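Local coordinates for protein DTDP-4-dehydrorhamnose reductase, rfbD ortholog (Clostridium acetobutylicum, PDB 1VL0) that probably catalyses the reduction of dTDP-6-deoxy-L-lyxo-4-hexulose to dTDP-L-rhamnose, and binds the dinucleotide NADH, at residues R26-Q31 with I68-H73; E107-S112 with R202-V207. One frame throughout, in Å; residues are numbered along the deposited sequence.

Contact 1. Residues R26-Q31 with I68-H73; sequences REIQKQ and INCAAH. With NAI (1,4-dihydronicotinamide adenine dinucleotide), chain D.
Apolar packing of a helix on the parallel part of the central sheet, and on the loop that follows strand 66-69, joins Ile28 to Ile68 and Cys70 in the Rossmann-type nucleotide-binding part of this extended short-chain dehydrogenase fold. Ile28, on the inner side of helix 23-32, does all the touching from its segment. Its CG1 lies anti to the carbonyl carbon (chi1 -71°) and the chain runs on extended to CD1, which meets Ile68 CG2 tip to tip at 3.8 Å. The same methyl lies 4.1 Å from Cys70 SG, just past the end of strand 66-69. A branched residue suits Ile68 in the strand, and the small, weakly polar thiol of Cys70 can pack against the methyl, while its carbonyl O approaches C5B of NAI; all three side chains are buried.

At the end of the strand Asn69 OD1 accepts from Ala71 N at 3.2 Å, an Asx turn whose donor stands above the carbonyl plane, and the chain passes on to the cofactor. Ala71 CB lies 3.3 Å from N3A of the adenine, and Ala72 N donates to the ribose oxygen O4B at 3.3 Å. The small side chains of both alanines fit directly against the dinucleotide, Ala72 CB lying against the nicotinamide ribose.

On the helix, Gln31 NE2 bonds the anti lone pair of Glu27 OE2, which lies near the Gln31 amide plane; both side chains touch helix 197-210. Ile28 also rests on Ile17 and Ile68 on Ile15, so strand 13-18 lines the same interface, while Asn69 packs against helix 83-104.

Contact 2. Residues E107-S112 with R202-V207; sequences EIVQIS and RVVLKV. With NAI (1,4-dihydronicotinamide adenine dinucleotide), chain D.
Val204 makes the close contacts from the helix side, packing on Val109 and Ile111 of strand 107-113. Along 202-207, Arg202 comes first and packs against Gln31 of helix 23-32. Val203 follows, turned to Cys218 and Ile275. Val204 then faces the sheet with its two methyls divided between two residues. CG1, anti to the backbone N (chi1 165°), comes within 4.2 Å of Val109 CG1, the two side chains meeting at a slant. CG2 lies 3.8 Å from Ile111 CD1, and here the side chains cross at about a right angle. A short branched valine suits a place where the backbones run close, the CA atoms of Val109 and Val204 being 7.7 Å apart. Leu205 leans on helix 23-32, Lys206 pairs with Glu210, and Val207 packs on Tyr156. Across from the helix, Ile111 is longer and two-sided: CD1 reaches Val204, while CG2 lies 3.4 Å from O4D of the nicotinamide ribose of NAI. Its carbonyl O takes a weak hydrogen bond from O3D of the same ribose and a further bond from Lys141 NZ. Helix 197-210 thus covers the sheet across strands 66-69, 107-113 and 155-164, with Val204 also touching Ile68.

Contacts 1 and 2 are two neighbouring parts of one helix-on-sheet layer, their centres about 10 Å apart. Strands 66-69 and 107-113 run side by side, and Asn69 N probably donates to Val109 O at 2.9 Å. A second probable bond joins Asn69 ND2 to Gln110 OE1, also at 2.9 Å, tying the two strands through their side chains. The helices meet as well, with Gln31 OE1 packing 3.3 Å from Arg202 N. In both contacts the strand-side segment reaches NAI: 68-73 runs from the adenine and its ribose to the nicotinamide ribose, where 107-112 takes over, Ser112 O lying 3.3 Å from C6N of the nicotinamide ring.

Contact 1. Residues R26-Q31 with I68-H73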
ATOM      1  N   ARG A  26       4.646  27.509 -12.808  1.00 38.02           N
ATOM      2  CA  ARG A  26       4.764  28.975 -12.842  1.00 38.88           C
ATOM      3  C   ARG A  26       4.135  29.657 -11.637  1.00 37.41           C
ATOM      4  O   ARG A  26       4.709  30.585 -11.094  1.00 37.75           O
ATOM      5  CB  ARG A  26       4.149  29.547 -14.111  1.00 36.08           C
ATOM      6  CG  ARG A  26       4.963  29.286 -15.332  1.00 37.74           C
ATOM      7  CD  ARG A  26       4.273  29.703 -16.598  1.00 42.39           C
ATOM      8  NE  ARG A  26       5.132  29.579 -17.756  1.00 41.08           N
ATOM      9  CZ  ARG A  26       5.375  30.530 -18.637  1.00 45.59           C
ATOM     10  NH1 ARG A  26       4.828  31.722 -18.513  1.00 45.74           N
ATOM     11  NH2 ARG A  26       6.203  30.300 -19.644  1.00 44.81           N
ATOM     12  N   GLU A  27       2.960  29.204 -11.214  1.00 37.59           N
ATOM     13  CA  GLU A  27       2.318  29.819 -10.090  1.00 36.34           C
ATOM     14  C   GLU A  27       3.079  29.601  -8.781  1.00 38.72           C
ATOM     15  O   GLU A  27       3.187  30.516  -7.947  1.00 36.39           O
ATOM     16  CB  GLU A  27       0.879  29.405 -10.002  1.00 37.53           C
ATOM     17  CG  GLU A  27       0.087  30.101  -8.893  1.00 38.62           C
ATOM     18  CD  GLU A  27      -0.009  31.639  -8.983  1.00 43.33           C
ATOM     19  OE1 GLU A  27       0.120  32.264 -10.086  1.00 48.46           O
ATOM     20  OE2 GLU A  27      -0.241  32.267  -7.921  1.00 42.37           O
ATOM     21  N   ILE A  28       3.656  28.411  -8.606  1.00 37.12           N
ATOM     22  CA  ILE A  28       4.408  28.125  -7.408  1.00 36.56           C
ATOM     23  C   ILE A  28       5.653  29.005  -7.367  1.00 38.30           C
ATOM     24  O   ILE A  28       5.993  29.567  -6.326  1.00 37.78           O
ATOM     25  CB  ILE A  28       4.773  26.654  -7.378  1.00 39.18           C
ATOM     26  CG1 ILE A  28       3.507  25.822  -7.104  1.00 35.66           C
ATOM     27  CG2 ILE A  28       5.814  26.377  -6.300  1.00 39.95           C
ATOM     28  CD1 ILE A  28       3.707  24.321  -7.046  1.00 41.26           C
ATOM     29  N   GLN A  29       6.332  29.124  -8.501  1.00 37.42           N
ATOM     30  CA  GLN A  29       7.502  30.014  -8.564  1.00 37.88           C
ATOM     31  C   GLN A  29       7.099  31.430  -8.136  1.00 38.91           C
ATOM     32  O   GLN A  29       7.780  32.053  -7.346  1.00 39.66           O
ATOM     33  CB  GLN A  29       8.080  30.038  -9.970  1.00 36.47           C
ATOM     34  CG  GLN A  29       8.770  28.783 -10.304  1.00 35.50           C
ATOM     35  CD  GLN A  29       9.429  28.807 -11.646  1.00 39.55           C
ATOM     36  OE1 GLN A  29       8.897  28.261 -12.630  1.00 39.84           O
ATOM     37  NE2 GLN A  29      10.580  29.426 -11.705  1.00 37.90           N
ATOM     38  N   LYS A  30       5.946  31.889  -8.634  1.00 39.99           N
ATOM     39  CA  LYS A  30       5.458  33.225  -8.353  1.00 42.01           C
ATOM     40  C   LYS A  30       5.116  33.417  -6.870  1.00 42.45           C
ATOM     41  O   LYS A  30       5.512  34.423  -6.274  1.00 43.97           O
ATOM     42  CB  LYS A  30       4.257  33.513  -9.231  1.00 41.27           C
ATOM     43  CG  LYS A  30       3.605  34.855  -9.038  1.00 44.73           C
ATOM     44  CD  LYS A  30       2.667  35.105 -10.213  1.00 48.78           C
ATOM     45  CE  LYS A  30       1.604  36.141  -9.907  1.00 56.42           C
ATOM     46  NZ  LYS A  30       0.711  36.295 -11.104  1.00 56.65           N
ATOM     47  N   GLN A  31       4.460  32.441  -6.256  1.00 41.04           N
ATOM     48  CA  GLN A  31       4.137  32.527  -4.833  1.00 38.80           C
ATOM     49  C   GLN A  31       5.355  32.356  -3.920  1.00 41.09           C
ATOM     50  O   GLN A  31       5.314  32.742  -2.751  1.00 43.24           O
ATOM     51  CB  GLN A  31       3.042  31.526  -4.473  1.00 37.22           C
ATOM     52  CG  GLN A  31       1.649  31.884  -5.062  1.00 39.23           C
ATOM     53  CD  GLN A  31       0.537  31.003  -4.566  1.00 33.78           C
ATOM     54  OE1 GLN A  31       0.703  30.327  -3.556  1.00 38.97           O
ATOM     55  NE2 GLN A  31      -0.608  30.986  -5.266  1.00 38.46           N
ATOM     56  N   ILE A  68       8.606  19.209  -5.802  1.00 31.63           N
ATOM     57  CA  ILE A  68       7.240  19.343  -6.238  1.00 32.14           C
ATOM     58  C   ILE A  68       7.151  18.944  -7.692  1.00 32.24           C
ATOM     59  O   ILE A  68       7.703  19.594  -8.564  1.00 32.40           O
ATOM     60  CB  ILE A  68       6.713  20.778  -6.059  1.00 32.24           C
ATOM     61  CG1 ILE A  68       6.880  21.210  -4.614  1.00 31.71           C
ATOM     62  CG2 ILE A  68       5.239  20.871  -6.351  1.00 31.27           C
ATOM     63  CD1 ILE A  68       6.593  22.677  -4.340  1.00 36.09           C
ATOM     64  N   ASN A  69       6.397  17.883  -7.959  1.00 30.66           N
ATOM     65  CA  ASN A  69       6.328  17.401  -9.321  1.00 32.87           C
ATOM     66  C   ASN A  69       5.081  17.894 -10.042  1.00 34.90           C
ATOM     67  O   ASN A  69       3.963  17.402  -9.782  1.00 35.09           O
ATOM     68  CB  ASN A  69       6.357  15.892  -9.378  1.00 33.82           C
ATOM     69  CG  ASN A  69       6.321  15.396 -10.780  1.00 36.20           C
ATOM     70  OD1 ASN A  69       6.862  16.047 -11.675  1.00 32.34           O
ATOM     71  ND2 ASN A  69       5.737  14.246 -10.990  1.00 31.64           N
ATOM     72  N   CYS A  70       5.285  18.847 -10.960  1.00 36.75           N
ATOM     73  CA  CYS A  70       4.206  19.420 -11.769  1.00 39.05           C
ATOM     74  C   CYS A  70       4.241  18.914 -13.199  1.00 40.36           C
ATOM     75  O   CYS A  70       3.424  19.312 -14.009  1.00 41.78           O
ATOM     76  CB  CYS A  70       4.297  20.949 -11.773  1.00 38.72           C
ATOM     77  SG  CYS A  70       4.278  21.647 -10.106  1.00 41.16           S
ATOM     78  N   ALA A  71       5.197  18.049 -13.508  1.00 39.88           N
ATOM     79  CA  ALA A  71       5.340  17.512 -14.865  1.00 38.63           C
ATOM     80  C   ALA A  71       4.294  16.427 -15.072  1.00 40.26           C
ATOM     81  O   ALA A  71       4.079  15.621 -14.190  1.00 40.84           O
ATOM     82  CB  ALA A  71       6.704  16.908 -15.030  1.00 39.42           C
ATOM     83  N   ALA A  72       3.679  16.392 -16.246  1.00 38.84           N
ATOM     84  CA  ALA A  72       2.756  15.334 -16.588  1.00 40.51           C
ATOM     85  C   ALA A  72       2.513  15.335 -18.080  1.00 40.82           C
ATOM     86  O   ALA A  72       2.819  16.295 -18.715  1.00 38.75           O
ATOM     87  CB  ALA A  72       1.442  15.532 -15.852  1.00 40.94           C
ATOM     88  N   HIS A  73       1.961  14.222 -18.585  1.00 42.58           N
ATOM     89  CA  HIS A  73       1.413  14.058 -19.929  1.00 45.25           C
ATOM     90  C   HIS A  73      -0.091  14.216 -19.726  1.00 46.89           C
ATOM     91  O   HIS A  73      -0.787  13.279 -19.309  1.00 44.82           O
ATOM     92  CB  HIS A  73       1.750  12.655 -20.467  1.00 45.58           C
ATOM     93  CG  HIS A  73       1.385  12.432 -21.911  1.00 52.99           C
ATOM     94  ND1 HIS A  73       0.485  13.219 -22.595  1.00 62.84           N
ATOM     95  CD2 HIS A  73       1.788  11.478 -22.787  1.00 55.53           C
ATOM     96  CE1 HIS A  73       0.375  12.780 -23.836  1.00 61.59           C
ATOM     97  NE2 HIS A  73       1.157  11.725 -23.977  1.00 58.61           N
TER
HETATM   98  PA  NAI D 300       1.126  21.776 -17.841  0.50 41.38           P
HETATM   99  O1A NAI D 300       0.754  20.875 -18.985  0.50 39.89           O
HETATM  100  O2A NAI D 300       0.684  23.208 -18.017  0.50 22.07           O
HETATM  101  O5B NAI D 300       2.701  21.583 -17.599  0.50 38.92           O
HETATM  102  C5B NAI D 300       3.184  20.262 -17.454  0.50 34.22           C
HETATM  103  C4B NAI D 300       4.691  20.208 -17.669  0.50 23.79           C
HETATM  104  O4B NAI D 300       5.094  18.858 -17.891  0.50 22.31           O
HETATM  105  C3B NAI D 300       5.211  20.958 -18.894  0.50 31.62           C
HETATM  106  O3B NAI D 300       6.000  22.064 -18.500  0.50 33.56           O
HETATM  107  C2B NAI D 300       6.029  19.879 -19.620  0.50 32.58           C
HETATM  108  O2B NAI D 300       7.113  20.360 -20.404  0.50 40.42           O
HETATM  109  C1B NAI D 300       6.397  18.995 -18.425  0.50 29.17           C
HETATM  110  N9A NAI D 300       7.081  17.714 -18.681  0.50 25.84           N
HETATM  111  C8A NAI D 300       6.697  16.786 -19.609  0.50 30.37           C
HETATM  112  N7A NAI D 300       7.576  15.764 -19.575  0.50 32.83           N
HETATM  113  C5A NAI D 300       8.540  16.014 -18.659  0.50 33.36           C
HETATM  114  C6A NAI D 300       9.660  15.284 -18.257  0.50 24.76           C
HETATM  115  N6A NAI D 300       9.956  14.120 -18.814  0.50 22.53           N
HETATM  116  N1A NAI D 300      10.479  15.795 -17.276  0.50 27.32           N
HETATM  117  C2A NAI D 300      10.176  17.027 -16.687  0.50 31.71           C
HETATM  118  N3A NAI D 300       9.094  17.762 -17.100  0.50 24.65           N
HETATM  119  C4A NAI D 300       8.256  17.259 -18.074  0.50 36.36           C
HETATM  120  O3  NAI D 300       0.554  21.124 -16.492  0.50 40.14           O
HETATM  121  PN  NAI D 300      -0.514  21.773 -15.462  0.50 39.16           P
HETATM  122  O1N NAI D 300       0.168  22.628 -14.472  0.50 20.82           O
HETATM  123  O2N NAI D 300      -1.724  22.146 -16.228  0.50 29.88           O
HETATM  124  O5D NAI D 300      -0.792  20.451 -14.573  0.50 42.09           O
HETATM  125  C5D NAI D 300      -0.129  20.318 -13.322  0.50 37.26           C
HETATM  126  C4D NAI D 300      -0.551  19.029 -12.668  0.50 41.95           C
HETATM  127  O4D NAI D 300      -1.979  18.982 -12.466  0.50 37.93           O
HETATM  128  C3D NAI D 300      -0.164  17.801 -13.491  0.50 41.45           C
HETATM  129  O3D NAI D 300       0.473  16.948 -12.582  0.50 37.29           O
HETATM  130  C2D NAI D 300      -1.482  17.221 -14.004  0.50 39.39           C
HETATM  131  O2D NAI D 300      -1.560  15.809 -14.173  0.50 22.87           O
HETATM  132  C1D NAI D 300      -2.439  17.703 -12.908  0.50 43.27           C
HETATM  133  N1N NAI D 300      -3.818  17.868 -13.361  0.50 39.67           N
HETATM  134  C2N NAI D 300      -4.123  18.921 -14.195  0.50 38.61           C
HETATM  135  C3N NAI D 300      -5.450  19.077 -14.594  0.50 45.79           C
HETATM  136  C7N NAI D 300      -5.786  19.966 -15.754  0.50 50.89           C
HETATM  137  O7N NAI D 300      -7.131  20.328 -15.919  0.50 35.62           O
HETATM  138  N7N NAI D 300      -4.827  20.389 -16.588  0.50 56.31           N
HETATM  139  C4N NAI D 300      -6.428  18.180 -14.143  0.50 44.32           C
HETATM  140  C5N NAI D 300      -6.103  17.118 -13.300  0.50 26.17           C
HETATM  141  C6N NAI D 300      -4.768  16.992 -12.927  0.50 37.81           C

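Contact 2. Residues E107-S112 with R202-V207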
ATOM      1  N   GLU A 107      11.263  15.441   0.892  1.00 33.76           N
ATOM      2  CA  GLU A 107       9.783  15.255   0.808  1.00 34.38           C
ATOM      3  C   GLU A 107       9.422  15.322  -0.644  1.00 32.13           C
ATOM      4  O   GLU A 107      10.154  15.883  -1.434  1.00 32.15           O
ATOM      5  CB  GLU A 107       9.070  16.422   1.500  1.00 33.63           C
ATOM      6  CG  GLU A 107       9.421  16.649   2.973  1.00 41.14           C
ATOM      7  CD  GLU A 107       8.669  17.844   3.541  1.00 39.95           C
ATOM      8  OE1 GLU A 107       9.053  18.978   3.221  1.00 55.50           O
ATOM      9  OE2 GLU A 107       7.673  17.666   4.267  1.00 58.43           O
ATOM     10  N   ILE A 108       8.305  14.733  -1.013  1.00 32.44           N
ATOM     11  CA  ILE A 108       7.853  14.833  -2.359  1.00 30.25           C
ATOM     12  C   ILE A 108       6.384  15.233  -2.400  1.00 30.66           C
ATOM     13  O   ILE A 108       5.546  14.626  -1.714  1.00 30.68           O
ATOM     14  CB  ILE A 108       8.112  13.525  -3.179  1.00 31.86           C
ATOM     15  CG1 ILE A 108       7.464  13.658  -4.563  1.00 34.12           C
ATOM     16  CG2 ILE A 108       7.564  12.259  -2.490  1.00 31.35           C
ATOM     17  CD1 ILE A 108       7.929  12.734  -5.568  1.00 34.90           C
ATOM     18  N   VAL A 109       6.070  16.265  -3.200  1.00 30.45           N
ATOM     19  CA  VAL A 109       4.689  16.575  -3.535  1.00 30.52           C
ATOM     20  C   VAL A 109       4.465  16.062  -4.938  1.00 31.75           C
ATOM     21  O   VAL A 109       5.186  16.373  -5.858  1.00 30.82           O
ATOM     22  CB  VAL A 109       4.339  18.066  -3.511  1.00 30.16           C
ATOM     23  CG1 VAL A 109       2.916  18.309  -3.888  1.00 32.35           C
ATOM     24  CG2 VAL A 109       4.572  18.657  -2.125  1.00 32.62           C
ATOM     25  N   GLN A 110       3.418  15.273  -5.084  1.00 30.77           N
ATOM     26  CA  GLN A 110       2.990  14.737  -6.394  1.00 31.90           C
ATOM     27  C   GLN A 110       1.565  15.232  -6.722  1.00 32.41           C
ATOM     28  O   GLN A 110       0.600  14.966  -5.987  1.00 32.44           O
ATOM     29  CB  GLN A 110       2.974  13.231  -6.303  1.00 33.82           C
ATOM     30  CG  GLN A 110       2.239  12.501  -7.441  1.00 31.44           C
ATOM     31  CD  GLN A 110       2.899  12.714  -8.779  1.00 38.73           C
ATOM     32  OE1 GLN A 110       4.050  13.180  -8.871  1.00 36.31           O
ATOM     33  NE2 GLN A 110       2.181  12.360  -9.827  1.00 39.22           N
ATOM     34  N   ILE A 111       1.448  15.939  -7.822  1.00 30.30           N
ATOM     35  CA  ILE A 111       0.183  16.459  -8.208  1.00 32.40           C
ATOM     36  C   ILE A 111      -0.540  15.406  -9.067  1.00 32.05           C
ATOM     37  O   ILE A 111       0.043  14.828 -10.003  1.00 31.77           O
ATOM     38  CB  ILE A 111       0.327  17.805  -8.995  1.00 33.45           C
ATOM     39  CG1 ILE A 111       1.229  18.809  -8.260  1.00 29.83           C
ATOM     40  CG2 ILE A 111      -1.087  18.386  -9.228  1.00 34.09           C
ATOM     41  CD1 ILE A 111       0.678  19.410  -6.995  1.00 29.80           C
ATOM     42  N   SER A 112      -1.803  15.170  -8.746  1.00 32.92           N
ATOM     43  CA  SER A 112      -2.569  14.141  -9.389  1.00 32.26           C
ATOM     44  C   SER A 112      -3.958  14.685  -9.809  1.00 32.71           C
ATOM     45  O   SER A 112      -4.174  15.906  -9.888  1.00 32.51           O
ATOM     46  CB  SER A 112      -2.715  12.915  -8.453  1.00 32.39           C
ATOM     47  OG  SER A 112      -3.165  11.728  -9.136  1.00 37.29           O
ATOM     48  N   ARG A 202      -1.315  27.679  -3.255  1.00 35.23           N
ATOM     49  CA  ARG A 202      -1.426  28.030  -1.860  1.00 36.18           C
ATOM     50  C   ARG A 202      -1.580  26.785  -1.027  1.00 33.38           C
ATOM     51  O   ARG A 202      -1.023  26.666   0.047  1.00 32.09           O
ATOM     52  CB  ARG A 202      -2.634  28.953  -1.615  1.00 37.79           C
ATOM     53  CG  ARG A 202      -2.430  30.384  -1.987  1.00 41.31           C
ATOM     54  CD  ARG A 202      -3.691  31.203  -1.855  1.00 45.94           C
ATOM     55  NE  ARG A 202      -3.573  32.584  -2.377  1.00 50.94           N
ATOM     56  CZ  ARG A 202      -4.621  33.421  -2.523  1.00 55.50           C
ATOM     57  NH1 ARG A 202      -5.866  33.042  -2.196  1.00 46.17           N
ATOM     58  NH2 ARG A 202      -4.429  34.635  -2.992  1.00 56.48           N
ATOM     59  N   VAL A 203      -2.412  25.854  -1.481  1.00 33.33           N
ATOM     60  CA  VAL A 203      -2.607  24.626  -0.733  1.00 31.96           C
ATOM     61  C   VAL A 203      -1.318  23.779  -0.690  1.00 33.50           C
ATOM     62  O   VAL A 203      -0.896  23.320   0.381  1.00 32.54           O
ATOM     63  CB  VAL A 203      -3.771  23.813  -1.312  1.00 35.41           C
ATOM     64  CG1 VAL A 203      -3.711  22.371  -0.823  1.00 35.91           C
ATOM     65  CG2 VAL A 203      -5.100  24.485  -0.873  1.00 33.28           C
ATOM     66  N   VAL A 204      -0.689  23.614  -1.848  1.00 35.56           N
ATOM     67  CA  VAL A 204       0.554  22.875  -1.947  1.00 34.42           C
ATOM     68  C   VAL A 204       1.532  23.429  -0.963  1.00 34.51           C
ATOM     69  O   VAL A 204       2.149  22.652  -0.225  1.00 36.73           O
ATOM     70  CB  VAL A 204       1.142  22.887  -3.334  1.00 33.27           C
ATOM     71  CG1 VAL A 204       2.618  22.429  -3.336  1.00 33.49           C
ATOM     72  CG2 VAL A 204       0.343  21.972  -4.209  1.00 35.40           C
ATOM     73  N   LEU A 205       1.705  24.738  -0.941  1.00 34.52           N
ATOM     74  CA  LEU A 205       2.744  25.328  -0.062  1.00 34.85           C
ATOM     75  C   LEU A 205       2.337  25.323   1.407  1.00 35.48           C
ATOM     76  O   LEU A 205       3.204  25.302   2.298  1.00 34.91           O
ATOM     77  CB  LEU A 205       3.068  26.729  -0.519  1.00 36.69           C
ATOM     78  CG  LEU A 205       3.668  26.836  -1.937  1.00 39.87           C
ATOM     79  CD1 LEU A 205       3.703  28.305  -2.397  1.00 44.98           C
ATOM     80  CD2 LEU A 205       5.032  26.221  -2.022  1.00 38.04           C
ATOM     81  N   LYS A 206       1.034  25.381   1.672  1.00 35.73           N
ATOM     82  CA  LYS A 206       0.491  25.234   3.034  1.00 37.99           C
ATOM     83  C   LYS A 206       0.808  23.848   3.667  1.00 35.76           C
ATOM     84  O   LYS A 206       1.309  23.767   4.794  1.00 34.56           O
ATOM     85  CB  LYS A 206      -1.037  25.415   2.999  1.00 40.39           C
ATOM     86  CG  LYS A 206      -1.810  25.238   4.334  1.00 40.18           C
ATOM     87  CD  LYS A 206      -3.387  25.136   4.054  1.00 48.67           C
ATOM     88  CE  LYS A 206      -4.282  24.891   5.332  1.00 50.65           C
ATOM     89  NZ  LYS A 206      -3.823  25.838   6.467  1.00 45.44           N
ATOM     90  N   VAL A 207       0.459  22.767   2.977  1.00 33.29           N
ATOM     91  CA  VAL A 207       0.686  21.435   3.536  1.00 33.43           C
ATOM     92  C   VAL A 207       2.169  21.167   3.758  1.00 29.71           C
ATOM     93  O   VAL A 207       2.533  20.537   4.736  1.00 31.13           O
ATOM     94  CB  VAL A 207       0.022  20.292   2.761  1.00 32.06           C
ATOM     95  CG1 VAL A 207      -1.513  20.478   2.778  1.00 33.75           C
ATOM     96  CG2 VAL A 207       0.530  20.180   1.336  1.00 33.74           C
TER
HETATM   97  PA  NAI D 300       1.126  21.776 -17.841  0.50 41.38           P
HETATM   98  O1A NAI D 300       0.754  20.875 -18.985  0.50 39.89           O
HETATM   99  O2A NAI D 300       0.684  23.208 -18.017  0.50 22.07           O
HETATM  100  O5B NAI D 300       2.701  21.583 -17.599  0.50 38.92           O
HETATM  101  C5B NAI D 300       3.184  20.262 -17.454  0.50 34.22           C
HETATM  102  C4B NAI D 300       4.691  20.208 -17.669  0.50 23.79           C
HETATM  103  O4B NAI D 300       5.094  18.858 -17.891  0.50 22.31           O
HETATM  104  C3B NAI D 300       5.211  20.958 -18.894  0.50 31.62           C
HETATM  105  O3B NAI D 300       6.000  22.064 -18.500  0.50 33.56           O
HETATM  106  C2B NAI D 300       6.029  19.879 -19.620  0.50 32.58           C
HETATM  107  O2B NAI D 300       7.113  20.360 -20.404  0.50 40.42           O
HETATM  108  C1B NAI D 300       6.397  18.995 -18.425  0.50 29.17           C
HETATM  109  N9A NAI D 300       7.081  17.714 -18.681  0.50 25.84           N
HETATM  110  C8A NAI D 300       6.697  16.786 -19.609  0.50 30.37           C
HETATM  111  N7A NAI D 300       7.576  15.764 -19.575  0.50 32.83           N
HETATM  112  C5A NAI D 300       8.540  16.014 -18.659  0.50 33.36           C
HETATM  113  C6A NAI D 300       9.660  15.284 -18.257  0.50 24.76           C
HETATM  114  N6A NAI D 300       9.956  14.120 -18.814  0.50 22.53           N
HETATM  115  N1A NAI D 300      10.479  15.795 -17.276  0.50 27.32           N
HETATM  116  C2A NAI D 300      10.176  17.027 -16.687  0.50 31.71           C
HETATM  117  N3A NAI D 300       9.094  17.762 -17.100  0.50 24.65           N
HETATM  118  C4A NAI D 300       8.256  17.259 -18.074  0.50 36.36           C
HETATM  119  O3  NAI D 300       0.554  21.124 -16.492  0.50 40.14           O
HETATM  120  PN  NAI D 300      -0.514  21.773 -15.462  0.50 39.16           P
HETATM  121  O1N NAI D 300       0.168  22.628 -14.472  0.50 20.82           O
HETATM  122  O2N NAI D 300      -1.724  22.146 -16.228  0.50 29.88           O
HETATM  123  O5D NAI D 300      -0.792  20.451 -14.573  0.50 42.09           O
HETATM  124  C5D NAI D 300      -0.129  20.318 -13.322  0.50 37.26           C
HETATM  125  C4D NAI D 300      -0.551  19.029 -12.668  0.50 41.95           C
HETATM  126  O4D NAI D 300      -1.979  18.982 -12.466  0.50 37.93           O
HETATM  127  C3D NAI D 300      -0.164  17.801 -13.491  0.50 41.45           C
HETATM  128  O3D NAI D 300       0.473  16.948 -12.582  0.50 37.29           O
HETATM  129  C2D NAI D 300      -1.482  17.221 -14.004  0.50 39.39           C
HETATM  130  O2D NAI D 300      -1.560  15.809 -14.173  0.50 22.87           O
HETATM  131  C1D NAI D 300      -2.439  17.703 -12.908  0.50 43.27           C
HETATM  132  N1N NAI D 300      -3.818  17.868 -13.361  0.50 39.67           N
HETATM  133  C2N NAI D 300      -4.123  18.921 -14.195  0.50 38.61           C
HETATM  134  C3N NAI D 300      -5.450  19.077 -14.594  0.50 45.79           C
HETATM  135  C7N NAI D 300      -5.786  19.966 -15.754  0.50 50.89           C
HETATM  136  O7N NAI D 300      -7.131  20.328 -15.919  0.50 35.62           O
HETATM  137  N7N NAI D 300      -4.827  20.389 -16.588  0.50 56.31           N
HETATM  138  C4N NAI D 300      -6.428  18.180 -14.143  0.50 44.32           C
HETATM  139  C5N NAI D 300      -6.103  17.118 -13.300  0.50 26.17           C
HETATM  140  C6N NAI D 300      -4.768  16.992 -12.927  0.50 37.81           C